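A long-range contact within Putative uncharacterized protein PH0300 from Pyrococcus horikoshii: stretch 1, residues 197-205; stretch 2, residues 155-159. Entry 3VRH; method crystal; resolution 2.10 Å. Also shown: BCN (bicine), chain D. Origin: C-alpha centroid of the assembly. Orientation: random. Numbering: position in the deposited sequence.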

# COMPACT_ATOMS: atom_id res chain seq x y z
N TYR A 197 -4.62 16.61 -10.87
CA TYR A 197 -4.62 15.16 -10.64
C TYR A 197 -3.53 14.37 -11.36
O TYR A 197 -3.03 13.39 -10.83
CB TYR A 197 -5.99 14.55 -10.99
CG TYR A 197 -6.29 13.25 -10.27
CD1 TYR A 197 -6.60 13.25 -8.91
CD2 TYR A 197 -6.28 12.03 -10.95
CE1 TYR A 197 -6.88 12.06 -8.23
CE2 TYR A 197 -6.57 10.84 -10.29
CZ TYR A 197 -6.87 10.85 -8.93
OH TYR A 197 -7.16 9.65 -8.27
N GLU A 198 -3.16 14.80 -12.57
CA GLU A 198 -2.28 13.97 -13.40
C GLU A 198 -0.88 14.54 -13.59
O GLU A 198 -0.05 13.93 -14.29
CB GLU A 198 -2.92 13.66 -14.76
CG GLU A 198 -4.28 12.98 -14.65
CD GLU A 198 -4.82 12.55 -16.00
OE1 GLU A 198 -5.51 13.36 -16.65
OE2 GLU A 198 -4.54 11.40 -16.41
N VAL A 199 -0.62 15.70 -13.00
CA VAL A 199 0.73 16.25 -13.03
C VAL A 199 1.46 15.82 -11.75
O VAL A 199 0.83 15.59 -10.71
CB VAL A 199 0.75 17.79 -13.17
CG1 VAL A 199 0.24 18.21 -14.53
CG2 VAL A 199 -0.06 18.45 -12.05
N THR A 200 2.78 15.69 -11.83
CA THR A 200 3.56 15.24 -10.70
C THR A 200 3.97 16.44 -9.84
O THR A 200 3.89 17.58 -10.28
CB THR A 200 4.84 14.51 -11.16
OG1 THR A 200 5.71 15.44 -11.80
CG2 THR A 200 4.50 13.35 -12.12
N GLU A 201 4.40 16.16 -8.62
CA GLU A 201 4.82 17.22 -7.71
C GLU A 201 6.04 17.93 -8.27
O GLU A 201 6.18 19.14 -8.16
CB GLU A 201 5.09 16.67 -6.30
CG GLU A 201 5.46 17.79 -5.33
CD GLU A 201 5.25 17.44 -3.88
OE1 GLU A 201 4.98 16.26 -3.56
OE2 GLU A 201 5.36 18.36 -3.05
N ARG A 202 6.91 17.15 -8.90
CA ARG A 202 8.09 17.67 -9.56
C ARG A 202 7.71 18.64 -10.71
O ARG A 202 8.33 19.69 -10.88
CB ARG A 202 8.87 16.47 -10.07
CG ARG A 202 10.05 16.76 -10.92
CD ARG A 202 10.41 15.46 -11.65
NE ARG A 202 11.48 15.72 -12.60
CZ ARG A 202 11.38 15.56 -13.92
NH1 ARG A 202 10.26 15.09 -14.45
NH2 ARG A 202 12.42 15.83 -14.69
N GLU A 203 6.68 18.29 -11.47
CA GLU A 203 6.21 19.19 -12.54
C GLU A 203 5.59 20.47 -11.97
O GLU A 203 5.78 21.54 -12.51
CB GLU A 203 5.24 18.46 -13.47
CG GLU A 203 5.93 17.38 -14.26
CD GLU A 203 4.98 16.50 -15.04
OE1 GLU A 203 3.82 16.32 -14.61
OE2 GLU A 203 5.42 15.98 -16.08
N VAL A 204 4.88 20.34 -10.85
CA VAL A 204 4.32 21.50 -10.17
C VAL A 204 5.42 22.45 -9.72
O VAL A 204 5.37 23.66 -10.02
CB VAL A 204 3.43 21.11 -8.99
CG1 VAL A 204 2.99 22.35 -8.22
CG2 VAL A 204 2.21 20.32 -9.48
N VAL A 205 6.42 21.92 -9.02
CA VAL A 205 7.58 22.73 -8.65
C VAL A 205 8.17 23.43 -9.88
O VAL A 205 8.38 24.66 -9.86
CB VAL A 205 8.69 21.91 -7.95
CG1 VAL A 205 9.99 22.73 -7.84
CG2 VAL A 205 8.22 21.47 -6.57
N1 BCN D . -3.88 22.44 -1.41
C1 BCN D . -3.09 21.34 -2.11
C2 BCN D . -2.59 20.27 -1.21
O21 BCN D . -3.24 20.04 -0.16
O22 BCN D . -1.55 19.64 -1.50
C3 BCN D . -2.98 23.54 -0.95
C4 BCN D . -1.58 23.66 -1.58
O4 BCN D . -1.04 24.73 -1.74
C5 BCN D . -4.88 22.99 -2.32
C6 BCN D . -5.87 23.86 -1.67
O6 BCN D . -6.89 24.13 -2.22
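Stretch 2, residues 155-159: HNLDD

Stretch 2 lies against stretch 1 as one helix start beside another. Residues 157-159 open a helix that continues later in the chain, with Asn156 just before it at the N-cap; in stretch 1 the helix opens at Glu201, with Thr200 at the N-cap. In the backbone register, Tyr197 CA lies 4.6 Å from Asn156 CA, Thr200 CA lies 5.1 Å from Leu157 CA, and Glu201 CA lies 5.8 Å from Asp158 CA. Residue number rises in both stretches along this series, so the two segments run in the same sense where they touch. The spacing widens steadily toward the helical residues. Together the stretches bury 410 Å², counting both sides.

Asn156 gives up the most surface, 75 Å². Its phi/psi of -108/-175° is extended, whereas Leu157, at -57/-44°, is already helical, so the chain turns into the helix between them. The side chain takes the p rotamer (chi1 62°), and its CA-to-CB bond points sideways relative to stretch 1. OD1 accepts from Asp159 N at 3.1 Å with an N-H...acceptor angle of 157°, the capping bond, and Asp159 OD2 in turn accepts from Asn156 N at 2.9 Å and 173°. Asn156 also packs on stretch 1: Asn156 CB lies 3.3 Å from Val199 O, while Asn156 ND2 comes to 3.6 Å from Glu201 CA and 4.0 Å from Val204 CG2. Those ND2 approaches are to carbon and count as packing; the amide finds its hydrogen bond elsewhere in the structure.

Leu157 covers 67 Å² and joins the backbones. Its N donates to Val199 O at 2.9 Å and 168°, a nearly straight bond that uses an amide of the first helical turn, where no carbonyl four residues back in the same helix is available. Its CB points toward stretch 1 and lies 3.3 Å from Val199 O; farther out, in the t, p rotamer, Leu157 CD2 only loosely approaches Thr200 CG2, at 4.4 Å. Tyr197 O also sits 3.4 Å from Leu157 CA. Tyr197 itself loses 56 Å², yet its CB points away and its side chain stays at least 5.1 Å off, so its backbone makes the close approach.

Asp158 supplies the second cross-stretch bond. Its CB points toward stretch 1, and in the m rotamer (chi1 -62°) OD1 accepts from Glu201 N at 2.5 Å and 171°, a short and almost linear bond to an amide at the start of the other helix. Glu201, which loses 56 Å², also brings its CB to 3.4 Å from Asp158 OD1. The same OD1 is 3.3 Å from Thr200 CA and receives a hydrogen bond from a water at 2.8 Å; that water accepts from Arg202 N at 3.1 Å, extending the link by one residue.

Within stretch 1, Thr200 OG1 accepts from Glu203 N at 3.0 Å and Glu203 OE1 accepts from Thr200 N at 3.0 Å. This reciprocal pair repeats the Asn156 and Asp159 arrangement, so two capped helix starts meet here, held by one backbone bond and one carboxylate-to-amide bond.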

# COMPACT_ATOMS: atom_id res chain seq x y z
N HIS A 155 -4.13 19.29 -5.08
CA HIS A 155 -3.65 17.91 -4.99
C HIS A 155 -3.17 17.39 -6.33
O HIS A 155 -3.91 17.40 -7.31
CB HIS A 155 -4.76 16.99 -4.48
CG HIS A 155 -5.28 17.35 -3.13
ND1 HIS A 155 -6.05 18.46 -2.89
CD2 HIS A 155 -5.15 16.72 -1.93
CE1 HIS A 155 -6.37 18.52 -1.61
NE2 HIS A 155 -5.83 17.47 -1.00
N ASN A 156 -1.93 16.96 -6.38
CA ASN A 156 -1.35 16.45 -7.60
C ASN A 156 -1.18 14.93 -7.51
O ASN A 156 -1.61 14.32 -6.53
CB ASN A 156 -0.01 17.17 -7.89
CG ASN A 156 1.03 16.94 -6.81
OD1 ASN A 156 1.28 15.80 -6.41
ND2 ASN A 156 1.63 18.02 -6.31
N LEU A 157 -0.56 14.33 -8.52
CA LEU A 157 -0.47 12.88 -8.58
C LEU A 157 0.21 12.30 -7.34
O LEU A 157 -0.26 11.31 -6.76
CB LEU A 157 0.26 12.42 -9.85
CG LEU A 157 0.32 10.91 -10.07
CD1 LEU A 157 -1.08 10.30 -10.15
CD2 LEU A 157 1.10 10.60 -11.33
N ASP A 158 1.31 12.94 -6.92
CA ASP A 158 2.06 12.51 -5.74
C ASP A 158 1.24 12.60 -4.45
O ASP A 158 1.34 11.73 -3.58
CB ASP A 158 3.38 13.27 -5.60
CG ASP A 158 4.32 13.03 -6.77
OD1 ASP A 158 4.25 13.77 -7.77
OD2 ASP A 158 5.13 12.09 -6.71
N ASP A 159 0.42 13.63 -4.33
CA ASP A 159 -0.51 13.72 -3.20
C ASP A 159 -1.49 12.56 -3.17
O ASP A 159 -1.66 11.92 -2.13
CB ASP A 159 -1.25 15.05 -3.21
CG ASP A 159 -0.31 16.22 -3.13
OD1 ASP A 159 0.62 16.14 -2.31
OD2 ASP A 159 -0.46 17.19 -3.92
O HOH W 1 6.97 14.11 -8.37